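Local coordinates for protein putative Glycosidase (Bacteroides thetaiotaomicron, PDB 3R67) that is of unassigned function, a putative glycosidase that probably folds as a five-bladed beta-propeller, as in other members of its clan, at residues F9-A13 against D299-F305; W14-R19 against F305-S310; Y36-R40 against E114-G118; R171-E175 against L224-F230. All blocks are in the same frame, centred on the assembly; numbering follows the deposited sequence.

The four contacts illustrate how loops and an N-terminal tail tie together a chain made mostly of beta strands. Contacts 1 and 2 form one continuous seam: the N-terminal tail, 9-13 and then 14-19, runs along 299-310, with F305 shared and F9 CD2 3.5 Å from A15 CB; their centres lie 13 Å apart. They close a loop of 285 residues, and contacts 3 and 4 are nested inside it. Contact 3 lies across the chain's centre from contact 1, their centres 41 Å apart, while the nearest atoms of contacts 3 and 4 are about 10 Å apart. The 1,2-ethanediol at R300 in contact 1 was probably picked up from the crystallisation liquor.

Contact 1: residues F9-A13 against D299-F305; sequences FPDWA and DRLDKPF. With EDO (1,2-ethanediol), chain F.
F9 and L301 mark the closest approach of the two backbones, their CA atoms 7.4 Å apart, so the contact rests mainly on side chains. On the tail, P10 to A13 form a type I beta turn closed by A13 N and P10 O. W12, its CG standing between its backbone N and carbonyl carbon (chi1 58°), swings its indole to D299 at the end of strand 297-300. The indole N-H gives the one hydrogen bond between the segments: W12 NE1 reaches D299 OD2 at 2.9 Å with an N-H...O angle of 161°. The carboxylate oxygen lies close to the indole plane, but is itself approached on its anti side and 29° out of the carboxylate plane. This tail overlies the border of the mixed sheet, where strand 297-300 pairs antiparallel with strand 282-289, in what is probably a beta-propeller. L301 supplies the apolar centre. Its CD2 collects P10 CD at 3.7 Å, together with F9 CD1, W12 CH2 and A13 CB. F9, crossing L301 at about a right angle, brings the rim of its ring to the backbone beyond, where K303 O lies in the ring plane 3.5 Å from F9 CE1. R300 turns from the tail; its extended chain ends in a salt bridge to D242, and R300 NH1 also donates to O1 of the ethanediol over 2.9 Å.

Contact 2: residues W14-R19 against F305-S310; sequences WADFQR and FYIPES
A15 O is gripped twice, by F17 N at 2.8 Å and by water 1, which donates to it and also to F305 O, bridging the two backbones. The first of these bonds closes an inverse gamma turn centred on D16. End to end, 14-19 and 305-310 run only 8° apart, and R19 reaches across. Its guanidinium lies almost parallel to the Y306 ring, 4° between planes, with Y306 OH over the centre of the guanidinium and 3.2 Å from R19 CZ. The opposite face is covered by E309 CB, 3.5 Å from R19 NH2, so the flat group is sandwiched. At its edge R19 NH2 makes a weak bond to I307 O, while the firmer partner of this nitrogen is E313 in the helix just beyond, a salt bridge. The carboxylate of E309 adds a long charge pairing with R19 NH1, out of the guanidinium plane, and water 2 accepts from the same NH1 at 2.8 Å. The tail packs on strands 323-331, 334-341 and 345-351, the last strands of the probable beta-propeller, F17 touching all three, and Q18 is hydrogen-bonded through its backbone to V350. Deeper in, F17 and F305 meet rim to rim, F17 CD2 lying 3.5 Å from F305 CE2. A chi1 of 75°, which sets CG over the backbone between N and the carbonyl carbon, turns the F305 ring toward the tail. Y306 CB lies over one face of that ring. Y306 OH is hydrogen-bonded to Y339 OH.

Contact 3: residues Y36-R40 against E114-G118; sequences YCPMR and EWPGG
M39, present as selenomethionine, lays its side chain along one face of the W115 indole. Its CB sits over the six-membered ring, 3.4 Å from the centroid and 9° off the ring normal, a close CH-pi contact. From there the chain bends at chi2 (-54°) and again at chi3, and this curl carries the methyl over the five-membered ring, where M39 CE comes to 3.6 Å from W115 CG. SE stands farther off, above the same ring, in a distant Met-aromatic contact. P116 CB lies over the other face; the cis peptide bond before P116 folds the proline back on the indole, which is thus clamped between M39 and its own neighbour. R40 was modelled in two conformers, so its part is less certain; in one of them it bends at chi2 and then runs straight, bringing R40 NE to 3.4 Å from W115 CZ2. There the indole edge meets a face of the guanidinium, the two planes 71° apart. C37 SG, 4.3 Å from W115 CH2, accepts an almost straight bond from R40 N and a weak one from M39 N, tying both residues back to C37. The contact joins the loop leaving the short strand 35-37 to the link between helix 111-114 and strand 118-126 of the probable beta-propeller, with C37 packed on V44 of strand 42-44.

Contact 4: residues R171-E175 against L224-F230; sequences RFFDE and LDEKGDF
F230, R171 and F172 carry most of this contact, which joins two surface loops, each containing a type I beta turn, in the probable beta-propeller. F172 and F230 come from opposite directions and form an offset stack: centroids 4.7 Å apart, planes 28° from parallel, with F172 CE1 3.6 Å from F230 CZ. The far face of F172 is occupied by R171 of its own loop, whose CD lies above the rim of the ring. F172 is layered between the R171 side chain, whose guanidinium also has F172 CZ over one face, and the F230 ring. Beyond it, F172 CZ touches L224 CD2 at 3.8 Å. F230 has more partners: E175 reaches its edge with OE2 3.4 Å from F230 CE2, its carboxylate standing nearly upright to the ring, and W204 meets it edge-to-face. P222 of strand 221-222 packs on both phenylalanines. R171 spans the gap to the other loop. With CG anti to the backbone N (chi1 180°) and the chain extended through NE, its guanidinium arrives end-on at the backbone of G228, the last residue of the turn D225 to G228. D225 OD1 braces that turn by accepting from D229 N, and D225 N bonds to D229 O. D229 OD1, 4.6 Å from R171 NH2, is too distant for a salt bridge. Both terminal nitrogens of R171 converge on one oxygen, G228 O, through bent bonds: R171 NH1, at 2.8 Å, meets a lone pair in the carbonyl plane, while R171 NH2, equally near, comes from 40° above it.

Contact 1: residues F9-A13 against D299-F305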
# COMPACT_ATOMS: atom_id res chain seq x y z
N PHE A 9 5.50 -22.52 7.74
CA PHE A 9 4.28 -21.92 7.19
C PHE A 9 3.76 -22.81 6.06
O PHE A 9 4.58 -23.54 5.47
CB PHE A 9 4.55 -20.49 6.68
CG PHE A 9 4.96 -19.42 7.67
CD1 PHE A 9 4.00 -18.62 8.28
CD2 PHE A 9 6.30 -19.13 7.90
CE1 PHE A 9 4.37 -17.60 9.16
CE2 PHE A 9 6.67 -18.10 8.76
CZ PHE A 9 5.71 -17.34 9.39
N PRO A 10 2.47 -22.77 5.66
CA PRO A 10 2.04 -23.63 4.53
C PRO A 10 2.80 -23.27 3.25
O PRO A 10 3.22 -22.13 3.09
CB PRO A 10 0.54 -23.35 4.41
CG PRO A 10 0.31 -22.10 5.19
CD PRO A 10 1.34 -22.02 6.23
N ASP A 11 3.03 -24.24 2.37
CA ASP A 11 3.86 -24.08 1.18
C ASP A 11 3.26 -23.06 0.17
O ASP A 11 4.01 -22.60 -0.69
CB ASP A 11 4.08 -25.43 0.46
CG ASP A 11 2.84 -26.01 -0.15
OD1 ASP A 11 1.91 -26.37 0.61
OD2 ASP A 11 2.77 -26.10 -1.40
N TRP A 12 1.96 -22.67 0.29
CA TRP A 12 1.38 -21.64 -0.59
C TRP A 12 1.91 -20.22 -0.24
O TRP A 12 1.81 -19.30 -1.06
CB TRP A 12 -0.16 -21.63 -0.55
CG TRP A 12 -0.79 -21.40 0.80
CD1 TRP A 12 -1.30 -22.35 1.62
CD2 TRP A 12 -1.02 -20.15 1.46
NE1 TRP A 12 -1.86 -21.77 2.73
CE2 TRP A 12 -1.66 -20.42 2.68
CE3 TRP A 12 -0.74 -18.81 1.14
CZ2 TRP A 12 -2.00 -19.41 3.60
CZ3 TRP A 12 -1.06 -17.82 2.06
CH2 TRP A 12 -1.70 -18.12 3.26
N ALA A 13 2.42 -20.04 0.99
CA ALA A 13 2.88 -18.74 1.49
C ALA A 13 4.27 -18.41 1.01
O ALA A 13 5.13 -19.28 0.90
CB ALA A 13 2.87 -18.75 3.02
N ASP A 299 -7.16 -20.25 2.75
CA ASP A 299 -6.33 -20.37 3.94
C ASP A 299 -5.72 -18.99 4.29
O ASP A 299 -5.81 -18.04 3.51
CB ASP A 299 -5.24 -21.44 3.72
CG ASP A 299 -4.59 -21.96 4.99
OD1 ASP A 299 -5.16 -21.74 6.09
OD2 ASP A 299 -3.55 -22.64 4.87
N ARG A 300 -5.14 -18.90 5.50
CA ARG A 300 -4.60 -17.68 6.08
C ARG A 300 -3.54 -18.03 7.13
O ARG A 300 -3.65 -19.07 7.78
CB ARG A 300 -5.79 -16.93 6.71
CG ARG A 300 -5.54 -15.57 7.30
CD ARG A 300 -6.91 -15.09 7.70
NE ARG A 300 -6.90 -13.80 8.38
CZ ARG A 300 -7.98 -13.27 8.92
NH1 ARG A 300 -9.14 -13.92 8.90
NH2 ARG A 300 -7.90 -12.09 9.54
N LEU A 301 -2.50 -17.19 7.26
CA LEU A 301 -1.44 -17.42 8.25
C LEU A 301 -1.95 -17.05 9.63
O LEU A 301 -2.59 -16.02 9.79
CB LEU A 301 -0.17 -16.62 7.90
CG LEU A 301 0.53 -16.86 6.53
CD1 LEU A 301 1.86 -16.07 6.48
CD2 LEU A 301 0.83 -18.36 6.27
N ASP A 302 -1.67 -17.90 10.64
CA ASP A 302 -2.09 -17.67 12.03
C ASP A 302 -1.00 -16.90 12.80
O ASP A 302 -1.25 -16.36 13.89
CB ASP A 302 -2.44 -19.00 12.70
CG ASP A 302 -3.71 -19.62 12.11
OD1 ASP A 302 -4.47 -18.89 11.42
OD2 ASP A 302 -3.95 -20.83 12.35
N LYS A 303 0.19 -16.81 12.20
CA LYS A 303 1.36 -16.08 12.68
C LYS A 303 1.88 -15.20 11.57
O LYS A 303 1.80 -15.58 10.40
CB LYS A 303 2.47 -17.02 13.19
CG LYS A 303 2.21 -17.61 14.56
CD LYS A 303 3.39 -18.45 15.02
CE LYS A 303 3.53 -18.51 16.53
NZ LYS A 303 2.33 -19.07 17.20
N PRO A 304 2.40 -14.00 11.90
CA PRO A 304 2.91 -13.12 10.82
C PRO A 304 4.17 -13.68 10.15
O PRO A 304 4.96 -14.35 10.83
CB PRO A 304 3.21 -11.81 11.55
CG PRO A 304 3.39 -12.19 12.98
CD PRO A 304 2.53 -13.37 13.23
N PHE A 305 4.37 -13.40 8.84
CA PHE A 305 5.57 -13.86 8.12
C PHE A 305 6.68 -12.82 8.23
O PHE A 305 7.84 -13.13 8.01
CB PHE A 305 5.27 -14.18 6.64
CG PHE A 305 5.09 -12.98 5.73
CD1 PHE A 305 3.87 -12.33 5.63
CD2 PHE A 305 6.14 -12.55 4.93
CE1 PHE A 305 3.70 -11.24 4.77
CE2 PHE A 305 5.98 -11.44 4.08
CZ PHE A 305 4.76 -10.80 4.00
C1 EDO F . -12.45 -13.87 8.06
O1 EDO F . -12.03 -13.69 9.42
C2 EDO F . -13.96 -14.09 7.88
O2 EDO F . -14.72 -12.93 8.30

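Contact 2: residues W14-R19 against F305-S310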
# COMPACT_ATOMS: atom_id res chain seq x y z
N TRP A 14 4.49 -17.13 0.76
CA TRP A 14 5.80 -16.54 0.42
C TRP A 14 6.38 -15.96 1.70
O TRP A 14 6.25 -14.76 1.95
CB TRP A 14 5.65 -15.48 -0.69
CG TRP A 14 5.17 -15.97 -2.01
CD1 TRP A 14 4.78 -17.24 -2.35
CD2 TRP A 14 5.01 -15.18 -3.19
NE1 TRP A 14 4.40 -17.29 -3.67
CE2 TRP A 14 4.53 -16.04 -4.21
CE3 TRP A 14 5.21 -13.82 -3.48
CZ2 TRP A 14 4.29 -15.59 -5.52
CZ3 TRP A 14 4.95 -13.38 -4.77
CH2 TRP A 14 4.48 -14.26 -5.77
N ALA A 15 6.86 -16.84 2.56
CA ALA A 15 7.32 -16.48 3.90
C ALA A 15 8.78 -16.04 3.96
O ALA A 15 9.12 -15.18 4.76
CB ALA A 15 7.14 -17.67 4.81
N ASP A 16 9.63 -16.59 3.10
CA ASP A 16 11.08 -16.39 3.11
C ASP A 16 11.53 -14.99 2.53
O ASP A 16 12.47 -14.93 1.73
CB ASP A 16 11.76 -17.53 2.31
CG ASP A 16 13.25 -17.67 2.53
OD1 ASP A 16 13.73 -17.33 3.65
OD2 ASP A 16 13.95 -18.16 1.61
N PHE A 17 10.91 -13.88 3.01
CA PHE A 17 11.37 -12.52 2.68
C PHE A 17 12.46 -12.16 3.65
O PHE A 17 12.24 -12.20 4.86
CB PHE A 17 10.25 -11.47 2.66
CG PHE A 17 9.39 -11.47 1.43
CD1 PHE A 17 9.82 -10.83 0.27
CD2 PHE A 17 8.14 -12.06 1.44
CE1 PHE A 17 9.03 -10.84 -0.89
CE2 PHE A 17 7.33 -12.03 0.29
CZ PHE A 17 7.78 -11.43 -0.87
N GLN A 18 13.66 -11.85 3.14
CA GLN A 18 14.83 -11.56 3.95
C GLN A 18 15.37 -10.17 3.72
O GLN A 18 15.36 -9.67 2.59
CB GLN A 18 15.94 -12.58 3.64
CG GLN A 18 15.55 -14.05 3.86
CD GLN A 18 15.22 -14.40 5.29
OE1 GLN A 18 15.81 -13.87 6.25
NE2 GLN A 18 14.30 -15.34 5.47
N ARG A 19 15.88 -9.55 4.79
CA ARG A 19 16.48 -8.21 4.73
C ARG A 19 17.86 -8.30 4.05
O ARG A 19 18.74 -8.99 4.56
CB ARG A 19 16.60 -7.61 6.16
CG ARG A 19 15.28 -7.21 6.77
CD ARG A 19 15.34 -7.15 8.29
NE ARG A 19 14.03 -6.79 8.86
CZ ARG A 19 13.05 -7.64 9.12
NH1 ARG A 19 13.18 -8.93 8.82
NH2 ARG A 19 11.91 -7.21 9.65
N PHE A 305 4.37 -13.40 8.84
CA PHE A 305 5.57 -13.86 8.12
C PHE A 305 6.68 -12.82 8.23
O PHE A 305 7.84 -13.13 8.01
CB PHE A 305 5.27 -14.18 6.64
CG PHE A 305 5.09 -12.98 5.73
CD1 PHE A 305 3.87 -12.33 5.63
CD2 PHE A 305 6.14 -12.55 4.93
CE1 PHE A 305 3.70 -11.24 4.77
CE2 PHE A 305 5.98 -11.44 4.08
CZ PHE A 305 4.76 -10.80 4.00
N TYR A 306 6.31 -11.57 8.51
CA TYR A 306 7.24 -10.45 8.60
C TYR A 306 6.90 -9.59 9.80
O TYR A 306 5.73 -9.28 10.02
CB TYR A 306 7.18 -9.66 7.29
CG TYR A 306 8.49 -9.01 6.97
CD1 TYR A 306 9.55 -9.76 6.45
CD2 TYR A 306 8.69 -7.64 7.17
CE1 TYR A 306 10.79 -9.17 6.18
CE2 TYR A 306 9.91 -7.04 6.87
CZ TYR A 306 10.95 -7.81 6.37
OH TYR A 306 12.16 -7.22 6.06
N ILE A 307 7.89 -9.28 10.63
CA ILE A 307 7.68 -8.54 11.88
C ILE A 307 8.76 -7.46 12.05
O ILE A 307 9.87 -7.65 11.53
CB ILE A 307 7.66 -9.50 13.14
CG1 ILE A 307 9.04 -10.10 13.47
CG2 ILE A 307 6.59 -10.58 13.06
CD1 ILE A 307 9.16 -10.75 14.93
N PRO A 308 8.50 -6.38 12.86
CA PRO A 308 9.55 -5.38 13.10
C PRO A 308 10.76 -6.02 13.80
O PRO A 308 10.60 -6.71 14.81
CB PRO A 308 8.84 -4.34 13.97
CG PRO A 308 7.39 -4.50 13.67
CD PRO A 308 7.25 -6.00 13.55
N GLU A 309 11.96 -5.83 13.24
CA GLU A 309 13.17 -6.48 13.74
C GLU A 309 14.34 -5.49 13.89
O GLU A 309 15.11 -5.60 14.83
CB GLU A 309 13.54 -7.59 12.75
CG GLU A 309 14.49 -8.67 13.24
CD GLU A 309 14.51 -9.85 12.30
OE1 GLU A 309 13.49 -10.58 12.20
OE2 GLU A 309 15.57 -10.05 11.65
N SER A 310 14.45 -4.53 12.97
CA SER A 310 15.50 -3.51 13.00
C SER A 310 15.07 -2.33 13.87
O SER A 310 13.88 -2.17 14.13
CB SER A 310 15.80 -3.05 11.59
OG SER A 310 16.22 -4.17 10.83
O HOH W 1 9.03 -16.01 7.44
O HOH W 2 11.10 -10.46 9.86

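Contact 3: residues Y36-R40 against E114-G118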
# COMPACT_ATOMS: atom_id res chain seq x y z
N TYR A 36 8.03 23.99 -4.32
CA TYR A 36 7.09 25.10 -4.22
C TYR A 36 5.68 24.53 -4.26
O TYR A 36 5.23 24.03 -5.30
CB TYR A 36 7.32 26.13 -5.32
CG TYR A 36 6.59 27.41 -5.01
CD1 TYR A 36 7.19 28.41 -4.26
CD2 TYR A 36 5.26 27.57 -5.37
CE1 TYR A 36 6.52 29.58 -3.95
CE2 TYR A 36 4.56 28.73 -5.04
CZ TYR A 36 5.20 29.74 -4.34
OH TYR A 36 4.54 30.89 -4.01
N CYS A 37 4.99 24.56 -3.11
CA CYS A 37 3.66 23.96 -3.00
C CYS A 37 2.61 24.88 -3.61
O CYS A 37 2.49 26.05 -3.22
CB CYS A 37 3.32 23.62 -1.55
SG CYS A 37 1.65 22.97 -1.33
N PRO A 38 1.79 24.35 -4.55
CA PRO A 38 0.74 25.19 -5.15
C PRO A 38 -0.41 25.49 -4.16
O PRO A 38 -1.15 26.45 -4.41
CB PRO A 38 0.26 24.35 -6.34
CG PRO A 38 0.58 22.95 -5.98
CD PRO A 38 1.81 22.99 -5.14
N MSE A 39 -0.58 24.70 -3.06
CA MSE A 39 -1.63 25.00 -2.07
C MSE A 39 -1.13 26.00 -1.01
O MSE A 39 -1.82 26.99 -0.72
CB MSE A 39 -2.15 23.73 -1.40
CG MSE A 39 -2.97 22.86 -2.31
SE MSE A 39 -4.44 23.84 -3.13
CE MSE A 39 -5.63 24.21 -1.57
N ARG A 40 0.09 25.73 -0.45
CA ARG A 40 0.73 26.59 0.56
C ARG A 40 1.19 27.91 -0.06
O ARG A 40 1.35 28.91 0.67
CB ARG A 40 1.94 25.88 1.20
CG ARG A 40 1.62 24.70 2.11
CD ARG A 40 0.94 25.10 3.40
NE ARG A 40 0.62 23.93 4.23
CZ ARG A 40 -0.08 23.98 5.36
NH1 ARG A 40 -0.54 25.14 5.81
NH2 ARG A 40 -0.33 22.86 6.03
N GLU A 114 -8.28 16.57 -0.73
CA GLU A 114 -6.86 16.35 -0.44
C GLU A 114 -6.19 17.46 0.40
O GLU A 114 -5.08 17.25 0.88
CB GLU A 114 -6.08 16.21 -1.76
CG GLU A 114 -6.50 14.99 -2.55
CD GLU A 114 -5.87 14.77 -3.92
OE1 GLU A 114 -5.07 15.61 -4.35
OE2 GLU A 114 -6.20 13.75 -4.57
N TRP A 115 -6.84 18.59 0.61
CA TRP A 115 -6.17 19.63 1.39
C TRP A 115 -6.73 19.67 2.84
O TRP A 115 -7.95 19.62 3.02
CB TRP A 115 -6.31 21.02 0.71
CG TRP A 115 -5.38 22.04 1.30
CD1 TRP A 115 -5.72 23.08 2.12
CD2 TRP A 115 -3.93 21.98 1.30
NE1 TRP A 115 -4.59 23.72 2.57
CE2 TRP A 115 -3.48 23.03 2.13
CE3 TRP A 115 -3.00 21.10 0.75
CZ2 TRP A 115 -2.11 23.27 2.34
CZ3 TRP A 115 -1.66 21.33 0.98
CH2 TRP A 115 -1.22 22.40 1.76
N PRO A 116 -5.86 19.72 3.88
CA PRO A 116 -4.39 19.85 3.84
C PRO A 116 -3.59 18.56 4.09
O PRO A 116 -2.37 18.62 4.06
CB PRO A 116 -4.11 20.81 5.00
CG PRO A 116 -5.27 20.60 5.99
CD PRO A 116 -6.36 19.83 5.26
N GLY A 117 -4.24 17.43 4.29
CA GLY A 117 -3.57 16.16 4.60
C GLY A 117 -2.74 15.55 3.49
O GLY A 117 -1.77 14.84 3.77
N GLY A 118 -3.13 15.82 2.25
CA GLY A 118 -2.41 15.31 1.09
C GLY A 118 -2.84 13.95 0.57
O GLY A 118 -3.99 13.53 0.71

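Contact 4: residues R171-E175 against L224-F230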
# COMPACT_ATOMS: atom_id res chain seq x y z
N ARG A 171 -23.59 6.15 -3.10
CA ARG A 171 -23.83 5.76 -1.71
C ARG A 171 -22.55 5.83 -0.84
O ARG A 171 -22.64 6.20 0.33
CB ARG A 171 -24.40 4.33 -1.69
CG ARG A 171 -24.69 3.78 -0.31
CD ARG A 171 -25.11 2.34 -0.35
NE ARG A 171 -25.03 1.76 0.99
CZ ARG A 171 -25.25 0.49 1.27
NH1 ARG A 171 -25.57 -0.37 0.31
NH2 ARG A 171 -25.14 0.05 2.52
N PHE A 172 -21.37 5.49 -1.41
CA PHE A 172 -20.13 5.44 -0.65
C PHE A 172 -19.15 6.59 -0.99
O PHE A 172 -17.96 6.47 -0.67
CB PHE A 172 -19.42 4.09 -0.89
CG PHE A 172 -20.27 2.89 -0.55
CD1 PHE A 172 -20.62 2.62 0.77
CD2 PHE A 172 -20.68 2.00 -1.54
CE1 PHE A 172 -21.42 1.51 1.08
CE2 PHE A 172 -21.46 0.89 -1.22
CZ PHE A 172 -21.82 0.65 0.09
N PHE A 173 -19.62 7.73 -1.56
CA PHE A 173 -18.72 8.85 -1.89
C PHE A 173 -18.04 9.41 -0.61
O PHE A 173 -16.86 9.78 -0.64
CB PHE A 173 -19.46 9.98 -2.64
CG PHE A 173 -18.54 11.11 -3.06
CD1 PHE A 173 -17.83 11.06 -4.25
CD2 PHE A 173 -18.37 12.23 -2.25
CE1 PHE A 173 -16.97 12.10 -4.63
CE2 PHE A 173 -17.50 13.27 -2.62
CZ PHE A 173 -16.82 13.20 -3.82
N ASP A 174 -18.81 9.47 0.51
CA ASP A 174 -18.37 9.97 1.81
C ASP A 174 -17.95 8.83 2.77
O ASP A 174 -17.77 9.07 3.98
CB ASP A 174 -19.49 10.80 2.46
CG ASP A 174 -19.90 12.04 1.69
OD1 ASP A 174 -19.01 12.72 1.12
OD2 ASP A 174 -21.11 12.39 1.72
N GLU A 175 -17.77 7.61 2.24
CA GLU A 175 -17.35 6.44 3.03
C GLU A 175 -15.85 6.51 3.35
O GLU A 175 -15.05 6.76 2.44
CB GLU A 175 -17.68 5.15 2.26
CG GLU A 175 -17.53 3.86 3.05
CD GLU A 175 -18.55 3.61 4.15
OE1 GLU A 175 -19.68 4.15 4.05
OE2 GLU A 175 -18.25 2.82 5.06
N LEU A 224 -21.48 -6.26 -2.00
CA LEU A 224 -22.38 -6.19 -0.86
C LEU A 224 -23.03 -7.54 -0.57
O LEU A 224 -23.19 -8.35 -1.48
CB LEU A 224 -23.48 -5.14 -1.10
CG LEU A 224 -23.05 -3.71 -1.50
CD1 LEU A 224 -24.26 -2.83 -1.74
CD2 LEU A 224 -22.15 -3.05 -0.45
N ASP A 225 -23.41 -7.78 0.70
CA ASP A 225 -24.13 -8.98 1.11
C ASP A 225 -25.65 -8.77 0.83
O ASP A 225 -26.04 -7.72 0.32
CB ASP A 225 -23.85 -9.34 2.59
CG ASP A 225 -24.30 -8.35 3.66
OD1 ASP A 225 -25.18 -7.50 3.37
OD2 ASP A 225 -23.83 -8.47 4.81
N GLU A 226 -26.49 -9.77 1.21
CA GLU A 226 -27.96 -9.81 1.07
C GLU A 226 -28.63 -8.56 1.70
O GLU A 226 -29.64 -8.09 1.17
CB GLU A 226 -28.49 -11.11 1.74
CG GLU A 226 -29.98 -11.21 2.03
CD GLU A 226 -30.30 -12.02 3.29
OE1 GLU A 226 -29.39 -12.24 4.12
OE2 GLU A 226 -31.49 -12.35 3.48
N LYS A 227 -28.06 -8.03 2.81
CA LYS A 227 -28.57 -6.86 3.54
C LYS A 227 -28.07 -5.51 2.96
O LYS A 227 -28.51 -4.46 3.44
CB LYS A 227 -28.15 -6.95 5.03
CG LYS A 227 -28.73 -8.14 5.79
N GLY A 228 -27.18 -5.55 1.97
CA GLY A 228 -26.62 -4.35 1.35
C GLY A 228 -25.40 -3.79 2.06
O GLY A 228 -24.94 -2.68 1.75
N ASP A 229 -24.86 -4.55 3.02
CA ASP A 229 -23.65 -4.20 3.78
C ASP A 229 -22.43 -4.74 3.07
O ASP A 229 -22.56 -5.69 2.30
CB ASP A 229 -23.75 -4.75 5.21
CG ASP A 229 -24.97 -4.27 5.98
OD1 ASP A 229 -25.29 -3.06 5.88
OD2 ASP A 229 -25.58 -5.10 6.69
N PHE A 230 -21.25 -4.17 3.32
CA PHE A 230 -20.04 -4.68 2.68
C PHE A 230 -19.80 -6.14 2.94
O PHE A 230 -19.96 -6.61 4.07
CB PHE A 230 -18.77 -3.94 3.12
CG PHE A 230 -18.65 -2.48 2.79
CD1 PHE A 230 -18.71 -2.05 1.46
CD2 PHE A 230 -18.32 -1.56 3.77
CE1 PHE A 230 -18.57 -0.70 1.15
CE2 PHE A 230 -18.14 -0.22 3.45
CZ PHE A 230 -18.27 0.20 2.14